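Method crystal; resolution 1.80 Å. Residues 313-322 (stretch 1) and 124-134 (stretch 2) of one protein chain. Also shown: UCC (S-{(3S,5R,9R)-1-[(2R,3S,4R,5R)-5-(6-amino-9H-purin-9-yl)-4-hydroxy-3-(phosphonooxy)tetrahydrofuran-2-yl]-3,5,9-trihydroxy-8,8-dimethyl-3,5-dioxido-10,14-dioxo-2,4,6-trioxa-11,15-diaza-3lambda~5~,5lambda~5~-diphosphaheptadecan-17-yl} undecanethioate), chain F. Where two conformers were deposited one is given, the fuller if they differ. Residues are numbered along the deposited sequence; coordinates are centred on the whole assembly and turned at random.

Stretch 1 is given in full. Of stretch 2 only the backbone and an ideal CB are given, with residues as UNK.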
# COMPACT_ATOMS: atom_id res chain seq x y z
N ASN B 313 36.49 -4.47 -11.50
CA ASN B 313 36.96 -5.78 -11.19
C ASN B 313 36.63 -6.30 -9.82
O ASN B 313 36.33 -7.47 -9.72
CB ASN B 313 38.43 -5.83 -11.44
CG ASN B 313 38.74 -5.76 -12.96
OD1 ASN B 313 37.90 -6.19 -13.82
ND2 ASN B 313 39.91 -5.20 -13.31
N ILE B 314 36.72 -5.45 -8.75
CA ILE B 314 36.39 -5.93 -7.40
C ILE B 314 34.95 -6.20 -7.28
O ILE B 314 34.60 -7.20 -6.66
CB ILE B 314 36.83 -4.89 -6.28
CG1 ILE B 314 38.33 -4.88 -6.14
CG2 ILE B 314 36.19 -5.20 -4.91
CD1 ILE B 314 38.93 -6.13 -5.52
N THR B 315 34.09 -5.35 -7.89
CA THR B 315 32.71 -5.56 -7.76
C THR B 315 32.29 -6.82 -8.53
O THR B 315 31.36 -7.51 -8.09
CB THR B 315 31.79 -4.36 -8.24
OG1 THR B 315 32.02 -4.06 -9.63
CG2 THR B 315 32.00 -3.09 -7.38
N ARG B 316 32.94 -7.09 -9.63
CA ARG B 316 32.68 -8.32 -10.43
C ARG B 316 33.00 -9.60 -9.61
O ARG B 316 32.24 -10.54 -9.60
CB ARG B 316 33.42 -8.24 -11.79
CG ARG B 316 32.71 -7.18 -12.65
CD ARG B 316 33.32 -6.87 -14.02
NE ARG B 316 32.58 -5.81 -14.67
CZ ARG B 316 33.01 -5.16 -15.73
NH1 ARG B 316 34.19 -5.41 -16.19
NH2 ARG B 316 32.32 -4.22 -16.30
N ILE B 317 34.06 -9.60 -8.79
CA ILE B 317 34.31 -10.74 -7.85
C ILE B 317 33.17 -10.87 -6.75
O ILE B 317 32.70 -11.97 -6.41
CB ILE B 317 35.65 -10.62 -7.18
CG1 ILE B 317 36.78 -10.73 -8.26
CG2 ILE B 317 35.83 -11.63 -6.05
CD1 ILE B 317 38.16 -10.79 -7.71
N HIS B 318 32.83 -9.75 -6.14
CA HIS B 318 31.70 -9.71 -5.20
C HIS B 318 30.43 -10.21 -5.89
O HIS B 318 29.61 -10.87 -5.27
CB HIS B 318 31.44 -8.29 -4.71
CG HIS B 318 32.26 -7.85 -3.54
ND1 HIS B 318 33.60 -7.54 -3.61
CD2 HIS B 318 31.90 -7.60 -2.27
CE1 HIS B 318 34.03 -7.13 -2.43
NE2 HIS B 318 33.01 -7.17 -1.61
N ASN B 319 30.23 -9.85 -7.14
CA ASN B 319 29.00 -10.27 -7.83
C ASN B 319 29.02 -11.80 -8.00
O ASN B 319 28.01 -12.44 -7.85
CB ASN B 319 28.87 -9.58 -9.18
CG ASN B 319 27.55 -9.84 -9.82
OD1 ASN B 319 26.54 -9.21 -9.49
ND2 ASN B 319 27.53 -10.79 -10.75
N ALA B 320 30.18 -12.38 -8.27
CA ALA B 320 30.28 -13.82 -8.35
C ALA B 320 29.99 -14.51 -7.03
O ALA B 320 29.41 -15.59 -6.98
CB ALA B 320 31.65 -14.22 -8.89
N VAL B 321 30.49 -13.89 -5.96
CA VAL B 321 30.19 -14.31 -4.58
C VAL B 321 28.66 -14.40 -4.37
O VAL B 321 28.18 -15.37 -3.81
CB VAL B 321 30.79 -13.39 -3.54
CG1 VAL B 321 30.24 -13.73 -2.16
CG2 VAL B 321 32.29 -13.50 -3.51
N ALA B 322 27.94 -13.40 -4.84
CA ALA B 322 26.50 -13.32 -4.70
C ALA B 322 25.81 -14.41 -5.53
O ALA B 322 24.96 -15.10 -5.01
CB ALA B 322 26.01 -11.98 -5.17
N UNK B 124 44.12 -12.69 3.63
CA UNK B 124 43.01 -11.88 3.97
C UNK B 124 41.97 -11.80 2.88
O UNK B 124 40.80 -11.66 3.19
CB UNK B 124 43.50 -10.48 4.33
N UNK B 125 42.33 -11.98 1.60
CA UNK B 125 41.32 -11.94 0.57
C UNK B 125 40.55 -13.25 0.58
O UNK B 125 39.35 -13.26 0.33
CB UNK B 125 41.95 -11.68 -0.80
N UNK B 126 41.24 -14.33 0.93
CA UNK B 126 40.55 -15.61 1.05
C UNK B 126 39.55 -15.54 2.21
O UNK B 126 38.40 -15.93 2.07
CB UNK B 126 41.55 -16.75 1.26
N UNK B 127 40.00 -15.03 3.35
CA UNK B 127 39.16 -14.89 4.51
C UNK B 127 37.94 -14.01 4.11
O UNK B 127 36.81 -14.41 4.30
CB UNK B 127 39.94 -14.29 5.68
N UNK B 128 38.21 -12.87 3.50
CA UNK B 128 37.21 -11.90 3.14
C UNK B 128 36.22 -12.44 2.20
O UNK B 128 34.98 -12.28 2.41
CB UNK B 128 37.86 -10.65 2.54
N UNK B 129 36.69 -13.09 1.14
CA UNK B 129 35.78 -13.71 0.19
C UNK B 129 34.86 -14.79 0.81
O UNK B 129 33.68 -14.82 0.53
CB UNK B 129 36.60 -14.33 -0.95
N UNK B 130 35.40 -15.62 1.69
CA UNK B 130 34.59 -16.64 2.40
C UNK B 130 33.51 -15.98 3.29
O UNK B 130 32.36 -16.41 3.36
CB UNK B 130 35.49 -17.53 3.26
N UNK B 131 33.89 -14.87 3.93
CA UNK B 131 32.97 -14.18 4.82
C UNK B 131 31.84 -13.54 4.01
O UNK B 131 30.68 -13.63 4.40
CB UNK B 131 33.71 -13.12 5.64
N UNK B 132 32.18 -12.91 2.90
CA UNK B 132 31.22 -12.37 1.97
C UNK B 132 30.30 -13.43 1.41
O UNK B 132 29.07 -13.17 1.20
CB UNK B 132 31.94 -11.65 0.83
N UNK B 133 30.86 -14.60 1.16
CA UNK B 133 30.07 -15.72 0.69
C UNK B 133 29.02 -16.21 1.72
O UNK B 133 27.89 -16.58 1.35
CB UNK B 133 31.01 -16.87 0.32
N UNK B 134 29.37 -16.22 3.00
CA UNK B 134 28.41 -16.52 4.05
C UNK B 134 27.36 -15.40 4.19
O UNK B 134 26.15 -15.67 4.36
CB UNK B 134 29.14 -16.73 5.38
OA1 UCC F . 26.10 -2.04 -12.26
CA1 UCC F . 26.67 -1.29 -11.38
CA2 UCC F . 26.48 -1.28 -9.86
CA3 UCC F . 25.84 -2.45 -9.19
CA4 UCC F . 26.56 -2.83 -7.85
CA5 UCC F . 27.25 -4.19 -8.01
CA6 UCC F . 27.06 -5.05 -6.81
CA7 UCC F . 27.75 -6.39 -6.96
CA8 UCC F . 27.53 -6.87 -5.59
CA9 UCC F . 27.05 -8.20 -5.34
C10 UCC F . 25.72 -8.25 -4.73
C11 UCC F . 24.93 -8.98 -5.81
S UCC F . 27.76 -0.06 -11.71
CP1 UCC F . 27.98 0.06 -13.53
CP2 UCC F . 28.55 -1.16 -14.18
NP1 UCC F . 28.98 -0.91 -15.57
CP3 UCC F . 29.76 -1.83 -16.15
OP1 UCC F . 30.05 -2.91 -15.64
CP4 UCC F . 30.37 -1.45 -17.48
CP5 UCC F . 30.09 -2.57 -18.50
NP2 UCC F . 30.88 -2.18 -19.66
CP6 UCC F . 32.18 -2.45 -19.81
OP2 UCC F . 32.82 -3.15 -19.03
CP8 UCC F . 32.79 -1.92 -21.09
OP3 UCC F . 33.62 -2.97 -21.68
CPB UCC F . 33.77 -0.78 -20.94
CP7 UCC F . 34.82 -0.83 -19.82
CP9 UCC F . 32.88 0.27 -20.16
CPA UCC F . 33.91 0.11 -22.20
O7 UCC F . 34.82 1.20 -21.93
P2 UCC F . 35.56 1.96 -23.16
O21 UCC F . 36.41 3.10 -22.62
O22 UCC F . 34.50 2.12 -24.26
O6 UCC F . 36.49 0.75 -23.70
P1 UCC F . 38.08 0.66 -23.75
O11 UCC F . 38.71 1.75 -24.62
O12 UCC F . 38.32 -0.78 -24.11
O5' UCC F . 38.44 0.91 -22.14
C5' UCC F . 39.25 2.05 -21.75
C4' UCC F . 40.45 1.63 -20.89
C3' UCC F . 41.38 0.68 -21.65
O3' UCC F . 42.66 0.95 -21.14
P3 UCC F . 43.81 1.55 -22.03
O33 UCC F . 44.92 1.75 -21.02
O32 UCC F . 43.30 2.91 -22.45
O31 UCC F . 44.03 0.49 -23.14
C2' UCC F . 40.96 -0.73 -21.24
O2' UCC F . 42.02 -1.68 -21.19
O4' UCC F . 39.99 0.90 -19.73
C1' UCC F . 40.53 -0.42 -19.81
N9 UCC F . 39.60 -1.38 -19.20
C4 UCC F . 39.98 -2.22 -18.24
N3 UCC F . 41.11 -2.42 -17.53
C8 UCC F . 38.31 -1.60 -19.56
N7 UCC F . 37.81 -2.58 -18.78
C5 UCC F . 38.78 -3.00 -17.94
C6 UCC F . 38.89 -3.98 -16.82
N6 UCC F . 37.81 -4.73 -16.49
N1 UCC F . 40.12 -4.12 -16.22
C2 UCC F . 41.17 -3.37 -16.57

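Both stretches are helical; their axes cross at 46° and approach to 9.3 Å.

Position 124 has helical angles and nothing of stretch 1 near its CB. Almost any helix-compatible side chain would suit it. It is Arg124, which does not touch stretch 1.

At position 125 CA-to-CB points sideways, and no atom of stretch 1 lies within 5.5 Å of the ideal CB. Only a long side chain could reach the Ile314 methyl, so Lys, Arg, Gln or Met are candidates. The residue is Arg125. Its chi1 and chi2 are both m, and its end comes nearer than its CB. Ile314 CD1 lies over one face of the guanidinium, 3.9 Å from Arg125 NH2.

Positions 126 and 127 are out of reach, so stretch 1 sets no preference. They are Ile126 and His127.

Position 128 points sideways with open space at its CB. Small residues are tolerated; a long one could extend toward stretch 1. It is Gln128. Arg125 NH1 donates to Gln128 OE1 at 2.6 Å, one helical turn apart, which ties the two side chains together.

At position 129 the ideal CB is 5.1 Å from Val321 CG2, with Ile317 also nearby. A medium apolar side chain fits: Val, Ile, Leu or Met. It is Val129, chi1 t. Val129 CG1 packs on Val321 CG2 at 4.0 Å, and Val129 CG2 reaches Ile317 CG2 at 4.5 Å.

Position 130 points away, and 131 is out of reach. They are Ala130 and Lys131, neither in contact.

Position 132 points toward stretch 1. Its ideal CB is 4.0 Å from Val321 CG1 and 5.1 Å from His318 CD2. Leu, Ile or Met would fill the space beside the imidazole; a polar group could approach His318 NE2. The residue is Leu132, m then t. Its CB lies 4.0 Å from Val321 CG1, and its CD1 comes to 3.4 Å from His318 NE2, oblique to the ring. His318 ND1 is already donating to Ile314 O at 3.2 Å.

Position 133 points sideways, with its ideal CB 4.1 Å from Val321 CG1. Ala or a larger apolar residue directed past the valine would suit. It is Phe133, chi1 t. Val321 CG1 sits 3.5 Å from Phe133 CA, so the valine packs against backbone here. Val321 O lies at the ring edge.

Position 134 points away and is unconstrained by stretch 1. It is Leu134.

Stretch 2 124-134: RRIHQVAKLFL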
# COMPACT_ATOMS: atom_id res chain seq x y z
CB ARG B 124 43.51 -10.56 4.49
CG ARG B 124 43.94 -9.58 3.46
CD ARG B 124 44.83 -8.53 4.14
NE ARG B 124 45.08 -7.52 3.12
CZ ARG B 124 46.16 -6.76 3.03
NH1 ARG B 124 47.11 -6.85 3.92
NH2 ARG B 124 46.28 -5.95 2.00
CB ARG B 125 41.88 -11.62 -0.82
CG ARG B 125 42.30 -10.16 -1.04
CD ARG B 125 41.10 -9.19 -0.97
NE ARG B 125 41.39 -7.90 -1.56
CZ ARG B 125 40.55 -6.87 -1.62
NH1 ARG B 125 39.33 -6.93 -1.05
NH2 ARG B 125 40.95 -5.77 -2.24
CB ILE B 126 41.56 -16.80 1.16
CG1 ILE B 126 42.25 -16.98 -0.20
CG2 ILE B 126 40.83 -18.08 1.51
CD1 ILE B 126 43.51 -17.82 -0.18
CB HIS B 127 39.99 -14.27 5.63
CG HIS B 127 39.26 -14.07 6.92
ND1 HIS B 127 39.90 -13.61 8.04
CD2 HIS B 127 37.99 -14.33 7.28
CE1 HIS B 127 39.04 -13.55 9.04
NE2 HIS B 127 37.86 -13.96 8.59
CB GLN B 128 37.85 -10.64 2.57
CG GLN B 128 36.86 -9.52 2.32
CD GLN B 128 37.27 -8.51 1.29
OE1 GLN B 128 38.18 -8.75 0.48
NE2 GLN B 128 36.57 -7.39 1.28
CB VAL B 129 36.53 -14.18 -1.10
CG1 VAL B 129 35.65 -15.04 -1.96
CG2 VAL B 129 36.94 -12.97 -1.91
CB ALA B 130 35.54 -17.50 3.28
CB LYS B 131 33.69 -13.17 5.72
CG LYS B 131 32.92 -12.89 6.99
CD LYS B 131 33.74 -12.06 7.98
CE LYS B 131 33.07 -12.16 9.34
NZ LYS B 131 33.88 -11.57 10.43
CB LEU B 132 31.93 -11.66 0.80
CG LEU B 132 32.64 -10.37 1.17
CD1 LEU B 132 33.66 -10.03 0.09
CD2 LEU B 132 31.62 -9.25 1.29
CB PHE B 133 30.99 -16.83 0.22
CG PHE B 133 30.28 -18.14 -0.15
CD1 PHE B 133 29.56 -18.30 -1.35
CD2 PHE B 133 30.32 -19.22 0.75
CE1 PHE B 133 28.97 -19.53 -1.64
CE2 PHE B 133 29.75 -20.44 0.44
CZ PHE B 133 29.09 -20.61 -0.74
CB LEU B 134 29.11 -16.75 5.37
CG LEU B 134 30.15 -17.86 5.37
CD1 LEU B 134 30.74 -17.89 6.78
CD2 LEU B 134 29.54 -19.19 5.00
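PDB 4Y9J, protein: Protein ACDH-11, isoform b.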